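Local coordinates for TOG array regulator of axonemal microtubules protein 1 (Mus musculus, PDB 5DN7) that promotes microtubule polymerization, especially through its second and fourth TOG regions (this chain is the second), takes part in ciliogenesis and is required for control of cilium length, at residues A62-F67 and Q102-P107; G139-L144 and L180-F185; I165-L170 and G257-A262; Y173-F178 and A210-S215; A202-A207 and Y261-P266. All blocks are in the same frame, centred on the assembly; numbering follows the deposited sequence.

Contact 1 (A62-F67 and Q102-P107); sequences ASLVGF and QQFLGP
The shortest polar bond at this contact, Phe67 N to Ser63 O at 2.9 Å, is a main-chain bond of helix 61-74, in the turn that sets Leu64 and Val65 before the ring of Phe104. Everything that passes between 62-67 and 102-107 is apolar. Leu64 is the nearer of the two: its CB stands 3.6 Å from Phe104 CZ. Leu64 CD1 adds a second touch, 4.0 Å from Phe104 CE2, so the leucine meets the far end of the ring obliquely with its stem and one branch. Val65 works differently, bringing the methyl CG2 to the rim, in the plane of the ring, 3.8 Å from Phe104 CE1. Phe104 sits at the N-cap position of helix 105-114, and with CG anti to its own carbonyl carbon (chi1 -58°) the ring reaches across to the neighbouring helix.

Gln103, the residue before, lays CG over the centre of one face, 3.9 Å above the plane. The His61 ring also meets Phe104, with the two planes close to parallel, and Ile68, a turn further along helix 61-74, touches it as well. With an alanine at Phe104, Leu64 and Val65 would probably lose their shared partner and a gap would open between the two helices. This is the layered packing of an alpha solenoid, here joining the predicted HEAT 5 and HEAT 6 repeats of the TOG domain.

Contact 2 (G139-L144 and L180-F185); sequences GPQRVL and LPKLSF
Lys182 lays the end of its alkyl chain beside the amide of Gln141, with Lys182 CE 4.0 Å from Gln141 NE2. The two long side chains cross obliquely, and each has a kink on the way. Gln141 turns at its second torsion (chi2 57°), which swings the amide toward helix 180-187, while Lys182 stays extended until it bends at chi3. The carboxamide is not left to this packing alone, because Gln141 OE1 accepts a hydrogen bond from Asp179 N, just ahead of that helix.

One turn on, the contact becomes purely hydrophobic: Leu144 CD1 meets Leu183 CD1 methyl to methyl at 4.0 Å. The same Leu183 CD1 comes within 4.3 Å of Gln141 NE2, so it lies between the polar rim and the buried side. Leu144 also rests on Phe178 and on Ser169 of helix 156-172, and Leu183 on Leu170 of that helix.

The helical segments 140-144 and 180-185 run in the same general direction, 23° apart, but their axes keep 11.8 Å between them, which is why only the ends of side chains meet. Same-direction helices side by side in this way are the stacked layers of a HEAT solenoid, here the predicted repeats 7 and 8.

Contact 3 (I165-L170 and G257-A262); sequences ICICSL and GFVEYA
The flat group that takes part across this contact is the carbonyl of Gly257, met at its oxygen end by a sulfur: Cys168 SG lies 3.6 Å from Gly257 O. The two aromatic rings of 257-262 are occupied elsewhere. Phe258 makes a cation-pi contact with Lys124, and Tyr261 reaches to helix 156-172, where its OH bonds to Asn164 OD1.

Val259 does most of the packing, with both of its methyls pressed on that helix. CG1 and CG2 of Val259 each stand 3.8 Å from Ile167 CG2, so the isoleucine methyl faces the fork of the valine. Ile167 CG2 is in place for this because it is anti to the backbone N, while the longer CG1 arm goes off toward Ala205 on helix 196-213. Val259 CG2 also leans over the helix backbone, 3.9 Å from Cys168 N, and lies 4.1 Å from Cys168 CB. The sulfur of Cys168, anti to its own backbone N (chi1 177°), turns toward Gly257, and the Cys168 side chain also touches Met128 of helix 121-138.

Gly257 has positive phi (81°), a conformation in which a side chain would run into the carbonyl before it. Two residues on begins strand 259-260, paired antiparallel with 252-253; Glu260 and Arg252 join through their backbones and through a salt bridge. The short hairpin is thus fastened to itself by polar bonds and to Asn164 by Tyr261, whereas its hold on 165-170 is by van der Waals contact of sulfur and the methyls of branched side chains, a hold that depends on shape and burial more than on charge.

Contact 4 (Y173-F178 and A210-S215); sequences YPSEDF and ASSMGS
Ser175 OG donates a hydrogen bond to the backbone oxygen Ser212 O, 2.7 Å away, and this short bond is the heart of a small contact. The hydroxyl comes from the side of the carbonyl, with a C=O...donor angle of 113°, and is tilted 29° from its plane. That approach also brings Ser175 OG to 3.2 Å from Ser212 CB. A water closes the arrangement, donating to Ser175 OG at 3.2 Å and to Ser212 OG at 3.2 Å. The hydroxyl of Ser175 therefore gives one bond and takes another.

The main partner of Ser212 OG is Val208 O, one turn back in helix 196-213. With OG anti to the carbonyl carbon (chi1 -61°), it can fold back over its own helix while still receiving the water.

The contact links the loop leaving the predicted HEAT 7 repeat to the last turn of the long helix of HEAT 8, at the surface edge of the TOG solenoid.

Further out, the loop is shaped by a short 3-10 turn: Asp177 N bonds to Pro174 O and Phe178 N to Ser175 O, both at 3.1 Å. Phe178 plugs that turn into the core, its ring touching Pro140 of helix 140-148, Leu170 of helix 156-172 and Leu183 of helix 180-187. In helix 196-213, Met213 packs on Leu180 and Val220, and Gly214, with positive phi, leads the chain out of the helix.

Contact 5 (A202-A207 and Y261-P266); sequences ALEAFA and YAILMP
Helix 196-213 presents Glu204 to an irregular stretch of chain after strand 259-260, with Glu204 CA 7.0 Å from Tyr261 CA. The glutamate chain folds at its second torsion (chi2 -66°), and this bend lays its stem on the tyrosine while the carboxylate reaches on to the backbone. Glu204 CG sits over one face of the Tyr261 ring in a CH-pi contact, 3.8 Å from the centroid and nearest to Tyr261 CD2. Beyond it, Glu204 OE1 accepts Ala262 N at 3.0 Å in an almost straight bond (175°), although the N-H arrives from above the carboxylate plane, 43° out of it. The other oxygen, Glu204 OE2, lies 4.0 Å from the methyl Ile263 CG2 and forms a salt bridge with Arg244 of helix 237-246. A leucine in place of Glu204 would probably leave Arg244 without its mate and the Ala262 N-H without an acceptor. Although buried, the carboxylate is paired with an arginine and a backbone N-H, so it is likely to stay ionised, its charge joining two helices to the C-terminal chain.

From the N terminus, contact 1 closes first, bringing 102-107 back onto 62-67 before any other contact opens; Arg142 of contact 2 packs against its second segment. The other four interlock. Contact 2 opens at 139-144, and contacts 3 and 4 both begin before 180-185 closes it, so each crosses it. Contact 4 opens and shuts wholly within the long loop that contact 3 spans. Contact 5 starts at 202-207, crosses contact 4, and finishes with contact 3 on the same C-terminal stretch, sharing Tyr261 and Ala262. Contacts 1, 2 and 4 join successive predicted repeats; contacts 3 and 5 fasten the closing hairpin and tail to helices 156-172 and 196-213.

Contact 1 (A62-F67 and Q102-P107)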
# COMPACT_ATOMS: atom_id res chain seq x y z
N ALA A 62 -8.81 23.61 -0.99
CA ALA A 62 -7.97 23.96 -2.14
C ALA A 62 -6.48 23.99 -1.79
O ALA A 62 -5.63 23.49 -2.54
CB ALA A 62 -8.41 25.30 -2.72
N SER A 63 -6.19 24.58 -0.63
CA SER A 63 -4.82 24.64 -0.14
C SER A 63 -4.27 23.24 0.16
O SER A 63 -3.16 22.93 -0.24
CB SER A 63 -4.73 25.54 1.09
OG SER A 63 -4.73 26.90 0.73
N LEU A 64 -5.05 22.40 0.85
CA LEU A 64 -4.64 21.02 1.11
C LEU A 64 -4.34 20.24 -0.18
O LEU A 64 -3.38 19.44 -0.25
CB LEU A 64 -5.70 20.29 1.93
CG LEU A 64 -5.82 20.73 3.39
CD1 LEU A 64 -6.98 20.02 4.08
CD2 LEU A 64 -4.51 20.48 4.12
N VAL A 65 -5.16 20.49 -1.21
CA VAL A 65 -4.95 19.92 -2.54
C VAL A 65 -3.60 20.38 -3.11
O VAL A 65 -2.82 19.58 -3.66
CB VAL A 65 -6.09 20.31 -3.52
CG1 VAL A 65 -5.78 19.85 -4.94
CG2 VAL A 65 -7.41 19.72 -3.06
N GLY A 66 -3.33 21.68 -2.98
CA GLY A 66 -2.04 22.19 -3.40
C GLY A 66 -0.87 21.50 -2.71
O GLY A 66 0.06 21.02 -3.36
N PHE A 67 -0.93 21.44 -1.38
CA PHE A 67 0.11 20.84 -0.55
C PHE A 67 0.39 19.40 -0.95
O PHE A 67 1.54 19.00 -1.16
CB PHE A 67 -0.32 20.91 0.92
CG PHE A 67 0.76 20.52 1.90
CD1 PHE A 67 1.96 21.20 1.94
CD2 PHE A 67 0.56 19.49 2.79
CE1 PHE A 67 2.95 20.85 2.84
CE2 PHE A 67 1.54 19.14 3.70
CZ PHE A 67 2.74 19.82 3.72
N GLN A 102 -10.34 10.93 4.16
CA GLN A 102 -11.30 10.28 3.28
C GLN A 102 -11.42 11.15 2.04
O GLN A 102 -11.53 10.65 0.92
CB GLN A 102 -12.66 10.14 3.96
CG GLN A 102 -13.67 9.32 3.18
CD GLN A 102 -14.66 8.61 4.07
OE1 GLN A 102 -14.28 7.81 4.93
NE2 GLN A 102 -15.94 8.89 3.88
N GLN A 103 -11.39 12.46 2.25
CA GLN A 103 -11.45 13.38 1.16
C GLN A 103 -10.25 13.23 0.28
O GLN A 103 -10.31 13.55 -0.88
CB GLN A 103 -11.51 14.82 1.68
CG GLN A 103 -11.54 15.86 0.59
CD GLN A 103 -12.72 15.67 -0.35
OE1 GLN A 103 -13.83 15.77 0.05
NE2 GLN A 103 -12.46 15.38 -1.61
N PHE A 104 -9.14 12.75 0.81
CA PHE A 104 -8.01 12.70 -0.13
C PHE A 104 -7.47 11.30 -0.44
O PHE A 104 -6.28 11.13 -0.74
CB PHE A 104 -6.86 13.56 0.41
CG PHE A 104 -7.25 14.98 0.65
CD1 PHE A 104 -7.26 15.88 -0.40
CD2 PHE A 104 -7.60 15.41 1.91
CE1 PHE A 104 -7.63 17.19 -0.18
CE2 PHE A 104 -7.97 16.71 2.13
CZ PHE A 104 -7.98 17.61 1.08
N LEU A 105 -8.34 10.31 -0.36
CA LEU A 105 -7.93 8.92 -0.48
C LEU A 105 -7.22 8.61 -1.80
O LEU A 105 -6.18 7.91 -1.84
CB LEU A 105 -9.16 8.03 -0.33
CG LEU A 105 -8.89 6.56 -0.10
CD1 LEU A 105 -8.04 6.41 1.15
CD2 LEU A 105 -10.22 5.82 0.03
N GLY A 106 -7.77 9.14 -2.89
CA GLY A 106 -7.26 8.93 -4.23
C GLY A 106 -5.85 9.44 -4.44
O GLY A 106 -4.95 8.66 -4.82
N PRO A 107 -5.64 10.75 -4.24
CA PRO A 107 -4.32 11.37 -4.27
C PRO A 107 -3.29 10.70 -3.35
O PRO A 107 -2.18 10.43 -3.78
CB PRO A 107 -4.60 12.81 -3.82
CG PRO A 107 -5.95 13.08 -4.31
CD PRO A 107 -6.71 11.77 -4.20

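Contact 2 (G139-L144 and L180-F185)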
# COMPACT_ATOMS: atom_id res chain seq x y z
N GLY A 139 -11.35 1.96 6.27
CA GLY A 139 -11.63 0.55 6.14
C GLY A 139 -10.78 -0.10 5.06
O GLY A 139 -10.52 0.48 4.01
N PRO A 140 -10.32 -1.33 5.34
CA PRO A 140 -9.38 -2.08 4.50
C PRO A 140 -9.91 -2.41 3.10
O PRO A 140 -9.14 -2.35 2.13
CB PRO A 140 -9.14 -3.36 5.30
CG PRO A 140 -10.33 -3.46 6.25
CD PRO A 140 -10.66 -2.05 6.58
N GLN A 141 -11.18 -2.76 2.98
CA GLN A 141 -11.69 -3.18 1.68
C GLN A 141 -11.62 -2.05 0.64
O GLN A 141 -11.12 -2.27 -0.46
CB GLN A 141 -13.11 -3.72 1.79
CG GLN A 141 -13.65 -4.33 0.49
CD GLN A 141 -12.76 -5.45 -0.03
OE1 GLN A 141 -12.83 -6.59 0.45
NE2 GLN A 141 -11.90 -5.12 -0.99
N ARG A 142 -12.11 -0.86 0.99
CA ARG A 142 -11.98 0.31 0.11
C ARG A 142 -10.53 0.52 -0.40
O ARG A 142 -10.27 0.51 -1.63
CB ARG A 142 -12.45 1.57 0.85
CG ARG A 142 -13.88 1.99 0.51
CD ARG A 142 -14.18 3.45 0.89
NE ARG A 142 -13.85 4.40 -0.18
CZ ARG A 142 -13.88 5.72 -0.05
NH1 ARG A 142 -14.22 6.28 1.11
NH2 ARG A 142 -13.56 6.50 -1.08
N VAL A 143 -9.61 0.69 0.56
CA VAL A 143 -8.17 0.83 0.28
C VAL A 143 -7.72 -0.24 -0.70
O VAL A 143 -7.13 0.07 -1.73
CB VAL A 143 -7.32 0.72 1.56
CG1 VAL A 143 -5.81 0.65 1.21
CG2 VAL A 143 -7.59 1.86 2.50
N LEU A 144 -8.06 -1.50 -0.42
CA LEU A 144 -7.59 -2.60 -1.25
C LEU A 144 -8.17 -2.59 -2.66
O LEU A 144 -7.48 -2.97 -3.59
CB LEU A 144 -7.86 -3.95 -0.59
CG LEU A 144 -7.07 -4.34 0.66
CD1 LEU A 144 -7.19 -5.84 0.97
CD2 LEU A 144 -5.61 -3.93 0.55
N LEU A 180 -14.40 -11.44 0.52
CA LEU A 180 -13.32 -12.35 0.19
C LEU A 180 -13.40 -12.98 -1.22
O LEU A 180 -12.36 -13.17 -1.84
CB LEU A 180 -13.22 -13.45 1.24
CG LEU A 180 -12.89 -13.00 2.67
CD1 LEU A 180 -13.02 -14.19 3.56
CD2 LEU A 180 -11.49 -12.39 2.78
N PRO A 181 -14.61 -13.31 -1.72
CA PRO A 181 -14.71 -13.73 -3.13
C PRO A 181 -14.18 -12.67 -4.09
O PRO A 181 -13.38 -12.96 -4.99
CB PRO A 181 -16.21 -13.93 -3.35
CG PRO A 181 -16.72 -14.35 -2.01
CD PRO A 181 -15.88 -13.59 -0.99
N LYS A 182 -14.61 -11.43 -3.88
CA LYS A 182 -14.20 -10.35 -4.74
C LYS A 182 -12.69 -10.25 -4.70
O LYS A 182 -12.03 -10.20 -5.74
CB LYS A 182 -14.85 -9.03 -4.31
CG LYS A 182 -14.54 -7.86 -5.24
CD LYS A 182 -15.35 -6.61 -4.88
CE LYS A 182 -14.84 -5.95 -3.59
NZ LYS A 182 -15.60 -4.71 -3.22
N LEU A 183 -12.16 -10.27 -3.49
CA LEU A 183 -10.74 -10.16 -3.24
C LEU A 183 -9.98 -11.25 -4.00
O LEU A 183 -9.04 -10.95 -4.73
CB LEU A 183 -10.47 -10.22 -1.73
CG LEU A 183 -9.20 -9.59 -1.20
CD1 LEU A 183 -8.98 -8.20 -1.78
CD2 LEU A 183 -9.29 -9.51 0.33
N SER A 184 -10.41 -12.49 -3.86
CA SER A 184 -9.67 -13.57 -4.52
C SER A 184 -9.76 -13.49 -6.05
O SER A 184 -8.82 -13.89 -6.74
CB SER A 184 -10.17 -14.93 -4.04
OG SER A 184 -11.54 -15.09 -4.33
N PHE A 185 -10.87 -12.99 -6.57
CA PHE A 185 -10.97 -12.81 -8.02
C PHE A 185 -10.08 -11.68 -8.49
O PHE A 185 -9.52 -11.74 -9.58
CB PHE A 185 -12.42 -12.54 -8.45
CG PHE A 185 -13.22 -13.79 -8.67
CD1 PHE A 185 -13.47 -14.66 -7.63
CD2 PHE A 185 -13.74 -14.08 -9.91
CE1 PHE A 185 -14.20 -15.82 -7.82
CE2 PHE A 185 -14.49 -15.23 -10.10
CZ PHE A 185 -14.71 -16.10 -9.05

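Contact 3 (I165-L170 and G257-A262)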
# COMPACT_ATOMS: atom_id res chain seq x y z
N ILE A 165 0.64 -5.84 0.38
CA ILE A 165 -0.19 -4.93 1.17
C ILE A 165 -1.57 -5.57 1.40
O ILE A 165 -2.17 -5.40 2.47
CB ILE A 165 -0.30 -3.54 0.50
CG1 ILE A 165 1.04 -2.81 0.60
CG2 ILE A 165 -1.38 -2.68 1.13
CD1 ILE A 165 1.14 -1.58 -0.37
N CYS A 166 -2.06 -6.29 0.39
CA CYS A 166 -3.26 -7.10 0.59
C CYS A 166 -3.06 -8.14 1.72
O CYS A 166 -3.92 -8.27 2.62
CB CYS A 166 -3.68 -7.79 -0.71
SG CYS A 166 -4.31 -6.63 -1.95
N ILE A 167 -1.93 -8.85 1.69
CA ILE A 167 -1.64 -9.84 2.74
C ILE A 167 -1.63 -9.19 4.12
O ILE A 167 -2.24 -9.69 5.08
CB ILE A 167 -0.28 -10.52 2.53
CG1 ILE A 167 -0.27 -11.31 1.23
CG2 ILE A 167 0.09 -11.42 3.75
CD1 ILE A 167 1.13 -11.74 0.80
N CYS A 168 -0.95 -8.06 4.20
CA CYS A 168 -0.86 -7.30 5.42
C CYS A 168 -2.27 -6.94 5.96
O CYS A 168 -2.59 -7.14 7.15
CB CYS A 168 -0.02 -6.06 5.15
SG CYS A 168 0.15 -4.94 6.54
N SER A 169 -3.09 -6.44 5.06
CA SER A 169 -4.48 -6.10 5.34
C SER A 169 -5.27 -7.28 5.91
O SER A 169 -5.96 -7.15 6.92
CB SER A 169 -5.14 -5.58 4.05
OG SER A 169 -6.25 -4.77 4.33
N LEU A 170 -5.16 -8.44 5.27
CA LEU A 170 -5.93 -9.60 5.65
C LEU A 170 -5.43 -10.19 6.97
O LEU A 170 -6.16 -10.90 7.64
CB LEU A 170 -5.88 -10.67 4.57
CG LEU A 170 -6.65 -10.40 3.27
CD1 LEU A 170 -5.96 -11.14 2.11
CD2 LEU A 170 -8.10 -10.87 3.45
N GLY A 257 5.23 -3.91 10.19
CA GLY A 257 4.13 -4.11 9.27
C GLY A 257 4.54 -4.84 8.00
O GLY A 257 3.75 -4.93 7.07
N PHE A 258 5.75 -5.37 7.95
CA PHE A 258 6.19 -6.10 6.75
C PHE A 258 5.65 -7.51 6.80
O PHE A 258 5.44 -8.05 7.88
CB PHE A 258 7.72 -6.14 6.63
CG PHE A 258 8.37 -4.78 6.61
CD1 PHE A 258 7.62 -3.64 6.46
CD2 PHE A 258 9.74 -4.66 6.73
CE1 PHE A 258 8.21 -2.39 6.45
CE2 PHE A 258 10.34 -3.41 6.72
CZ PHE A 258 9.56 -2.27 6.58
N VAL A 259 5.45 -8.11 5.63
CA VAL A 259 5.04 -9.50 5.55
C VAL A 259 6.26 -10.42 5.49
O VAL A 259 7.15 -10.26 4.65
CB VAL A 259 4.16 -9.76 4.31
CG1 VAL A 259 3.82 -11.25 4.18
CG2 VAL A 259 2.87 -8.92 4.36
N GLU A 260 6.29 -11.39 6.39
CA GLU A 260 7.24 -12.49 6.30
C GLU A 260 6.51 -13.72 5.79
O GLU A 260 5.46 -14.06 6.31
CB GLU A 260 7.87 -12.78 7.65
CG GLU A 260 8.71 -11.65 8.21
CD GLU A 260 9.26 -11.97 9.60
OE1 GLU A 260 8.64 -12.80 10.31
OE2 GLU A 260 10.32 -11.41 9.96
N TYR A 261 7.08 -14.38 4.79
CA TYR A 261 6.42 -15.51 4.16
C TYR A 261 6.61 -16.78 4.96
O TYR A 261 7.61 -16.95 5.65
CB TYR A 261 6.93 -15.72 2.72
CG TYR A 261 6.51 -14.67 1.72
CD1 TYR A 261 6.03 -13.42 2.13
CD2 TYR A 261 6.56 -14.93 0.36
CE1 TYR A 261 5.65 -12.47 1.20
CE2 TYR A 261 6.19 -13.99 -0.57
CZ TYR A 261 5.74 -12.76 -0.14
OH TYR A 261 5.36 -11.83 -1.09
N ALA A 262 5.66 -17.69 4.84
CA ALA A 262 5.72 -18.94 5.59
C ALA A 262 6.63 -19.94 4.92
O ALA A 262 7.30 -20.74 5.59
CB ALA A 262 4.32 -19.53 5.76

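Contact 4 (Y173-F178 and A210-S215)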
# COMPACT_ATOMS: atom_id res chain seq x y z
N TYR A 173 -6.94 -7.29 9.83
CA TYR A 173 -8.37 -7.07 9.98
C TYR A 173 -9.13 -8.38 9.92
O TYR A 173 -8.73 -9.30 9.21
CB TYR A 173 -8.86 -6.11 8.89
CG TYR A 173 -8.32 -4.72 9.10
CD1 TYR A 173 -8.89 -3.88 10.04
CD2 TYR A 173 -7.20 -4.26 8.39
CE1 TYR A 173 -8.40 -2.61 10.26
CE2 TYR A 173 -6.69 -2.98 8.62
CZ TYR A 173 -7.30 -2.16 9.55
OH TYR A 173 -6.84 -0.89 9.81
N PRO A 174 -10.25 -8.48 10.67
CA PRO A 174 -11.06 -9.71 10.67
C PRO A 174 -11.68 -10.02 9.29
O PRO A 174 -11.85 -9.12 8.48
CB PRO A 174 -12.16 -9.42 11.70
CG PRO A 174 -12.24 -7.93 11.78
CD PRO A 174 -10.85 -7.41 11.50
N SER A 175 -12.03 -11.28 9.07
CA SER A 175 -12.59 -11.75 7.80
C SER A 175 -13.79 -10.95 7.30
O SER A 175 -13.95 -10.75 6.09
CB SER A 175 -13.00 -13.22 7.93
OG SER A 175 -11.87 -14.06 7.90
N GLU A 176 -14.65 -10.52 8.22
CA GLU A 176 -15.90 -9.91 7.82
C GLU A 176 -15.72 -8.48 7.33
O GLU A 176 -16.64 -7.91 6.79
CB GLU A 176 -16.92 -9.95 8.98
CG GLU A 176 -16.60 -9.04 10.14
CD GLU A 176 -15.80 -9.73 11.22
OE1 GLU A 176 -15.24 -10.84 10.96
OE2 GLU A 176 -15.73 -9.15 12.34
N ASP A 177 -14.54 -7.90 7.52
CA ASP A 177 -14.26 -6.58 6.95
C ASP A 177 -14.01 -6.66 5.44
O ASP A 177 -13.91 -5.64 4.76
CB ASP A 177 -13.06 -5.93 7.63
CG ASP A 177 -13.36 -5.45 9.03
OD1 ASP A 177 -14.49 -5.71 9.50
OD2 ASP A 177 -12.47 -4.84 9.67
N PHE A 178 -13.91 -7.88 4.92
CA PHE A 178 -13.56 -8.09 3.52
C PHE A 178 -14.65 -8.81 2.75
O PHE A 178 -15.36 -9.68 3.29
CB PHE A 178 -12.26 -8.91 3.39
CG PHE A 178 -11.07 -8.25 3.99
CD1 PHE A 178 -10.38 -7.27 3.28
CD2 PHE A 178 -10.66 -8.57 5.27
CE1 PHE A 178 -9.28 -6.65 3.84
CE2 PHE A 178 -9.55 -7.96 5.83
CZ PHE A 178 -8.86 -7.00 5.12
N ALA A 210 -7.65 -18.57 2.10
CA ALA A 210 -8.18 -19.88 2.50
C ALA A 210 -8.41 -19.93 4.01
O ALA A 210 -9.46 -20.38 4.47
CB ALA A 210 -7.25 -21.00 2.09
N SER A 211 -7.43 -19.45 4.76
CA SER A 211 -7.55 -19.42 6.21
C SER A 211 -8.69 -18.51 6.69
O SER A 211 -9.35 -18.81 7.70
CB SER A 211 -6.22 -18.97 6.83
OG SER A 211 -6.37 -18.56 8.17
N SER A 212 -8.93 -17.42 5.98
CA SER A 212 -9.92 -16.45 6.43
C SER A 212 -11.34 -16.83 6.05
O SER A 212 -12.29 -16.45 6.73
CB SER A 212 -9.61 -15.07 5.88
OG SER A 212 -8.34 -14.67 6.37
N MET A 213 -11.48 -17.57 4.95
CA MET A 213 -12.78 -18.08 4.53
C MET A 213 -13.23 -19.26 5.39
O MET A 213 -14.43 -19.54 5.48
CB MET A 213 -12.73 -18.53 3.07
CG MET A 213 -12.59 -17.41 2.07
SD MET A 213 -12.07 -18.06 0.48
CE MET A 213 -12.19 -16.60 -0.55
N GLY A 214 -12.27 -19.94 6.00
CA GLY A 214 -12.53 -21.20 6.68
C GLY A 214 -12.65 -22.30 5.63
O GLY A 214 -13.14 -22.05 4.53
N SER A 215 -12.22 -23.52 5.98
CA SER A 215 -12.07 -24.60 5.00
C SER A 215 -13.37 -24.99 4.26
O SER A 215 -13.32 -25.57 3.17
CB SER A 215 -11.50 -25.84 5.69
OG SER A 215 -11.38 -26.91 4.77
O HOH W 1 -9.06 -13.82 9.32

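Contact 5 (A202-A207 and Y261-P266)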
# COMPACT_ATOMS: atom_id res chain seq x y z
N ALA A 202 1.29 -13.93 -4.45
CA ALA A 202 -0.11 -14.28 -4.66
C ALA A 202 -0.47 -15.62 -4.03
O ALA A 202 -1.59 -15.79 -3.56
CB ALA A 202 -0.44 -14.29 -6.16
N LEU A 203 0.45 -16.58 -4.05
CA LEU A 203 0.20 -17.85 -3.38
C LEU A 203 0.10 -17.64 -1.86
O LEU A 203 -0.79 -18.19 -1.21
CB LEU A 203 1.30 -18.87 -3.73
CG LEU A 203 1.27 -19.30 -5.21
CD1 LEU A 203 2.60 -19.92 -5.65
CD2 LEU A 203 0.11 -20.27 -5.51
N GLU A 204 0.99 -16.83 -1.29
CA GLU A 204 0.83 -16.51 0.14
C GLU A 204 -0.51 -15.86 0.44
O GLU A 204 -1.20 -16.20 1.44
CB GLU A 204 1.95 -15.59 0.63
CG GLU A 204 3.32 -16.24 0.66
CD GLU A 204 3.44 -17.38 1.68
OE1 GLU A 204 3.48 -17.11 2.91
OE2 GLU A 204 3.53 -18.56 1.25
N ALA A 205 -0.90 -14.93 -0.44
CA ALA A 205 -2.17 -14.26 -0.27
C ALA A 205 -3.29 -15.29 -0.32
O ALA A 205 -4.21 -15.22 0.49
CB ALA A 205 -2.39 -13.18 -1.31
N PHE A 206 -3.21 -16.25 -1.23
CA PHE A 206 -4.25 -17.26 -1.32
C PHE A 206 -4.29 -18.16 -0.08
O PHE A 206 -5.37 -18.58 0.34
CB PHE A 206 -4.11 -18.07 -2.62
CG PHE A 206 -5.05 -17.58 -3.74
CD1 PHE A 206 -4.94 -16.30 -4.25
CD2 PHE A 206 -6.08 -18.39 -4.22
CE1 PHE A 206 -5.82 -15.82 -5.23
CE2 PHE A 206 -6.98 -17.92 -5.19
CZ PHE A 206 -6.84 -16.64 -5.70
N ALA A 207 -3.13 -18.44 0.53
CA ALA A 207 -3.13 -19.18 1.79
C ALA A 207 -3.90 -18.41 2.86
O ALA A 207 -4.74 -18.98 3.59
CB ALA A 207 -1.69 -19.46 2.27
N TYR A 261 7.08 -14.38 4.79
CA TYR A 261 6.42 -15.51 4.16
C TYR A 261 6.61 -16.78 4.96
O TYR A 261 7.61 -16.95 5.65
CB TYR A 261 6.93 -15.72 2.72
CG TYR A 261 6.51 -14.67 1.72
CD1 TYR A 261 6.03 -13.42 2.13
CD2 TYR A 261 6.56 -14.93 0.36
CE1 TYR A 261 5.65 -12.47 1.20
CE2 TYR A 261 6.19 -13.99 -0.57
CZ TYR A 261 5.74 -12.76 -0.14
OH TYR A 261 5.36 -11.83 -1.09
N ALA A 262 5.66 -17.69 4.84
CA ALA A 262 5.72 -18.94 5.59
C ALA A 262 6.63 -19.94 4.92
O ALA A 262 7.30 -20.74 5.59
CB ALA A 262 4.32 -19.53 5.76
N ILE A 263 6.69 -19.91 3.61
CA ILE A 263 7.36 -20.99 2.91
C ILE A 263 7.66 -20.59 1.47
O ILE A 263 6.89 -19.85 0.86
CB ILE A 263 6.48 -22.28 2.96
CG1 ILE A 263 7.19 -23.48 2.33
CG2 ILE A 263 5.11 -22.04 2.31
CD1 ILE A 263 6.56 -24.82 2.69
N LEU A 264 8.81 -21.03 0.96
CA LEU A 264 9.11 -20.92 -0.46
C LEU A 264 8.75 -22.26 -1.12
O LEU A 264 9.29 -23.33 -0.79
CB LEU A 264 10.59 -20.54 -0.73
CG LEU A 264 11.69 -21.59 -0.64
CD1 LEU A 264 13.03 -21.07 -1.14
CD2 LEU A 264 11.82 -22.12 0.78
N MET A 265 7.71 -22.20 -1.94
CA MET A 265 7.21 -23.36 -2.64
C MET A 265 8.25 -23.70 -3.68
O MET A 265 8.85 -22.80 -4.28
CB MET A 265 5.87 -23.06 -3.31
CG MET A 265 4.70 -22.98 -2.35
SD MET A 265 4.73 -24.29 -1.10
CE MET A 265 4.12 -25.68 -2.06
N PRO A 266 8.48 -24.97 -3.93
CA PRO A 266 9.52 -25.33 -4.87
C PRO A 266 9.22 -24.71 -6.22
O PRO A 266 10.14 -24.22 -6.85
CB PRO A 266 9.43 -26.85 -4.91
CG PRO A 266 8.82 -27.23 -3.63
CD PRO A 266 8.31 -26.01 -2.92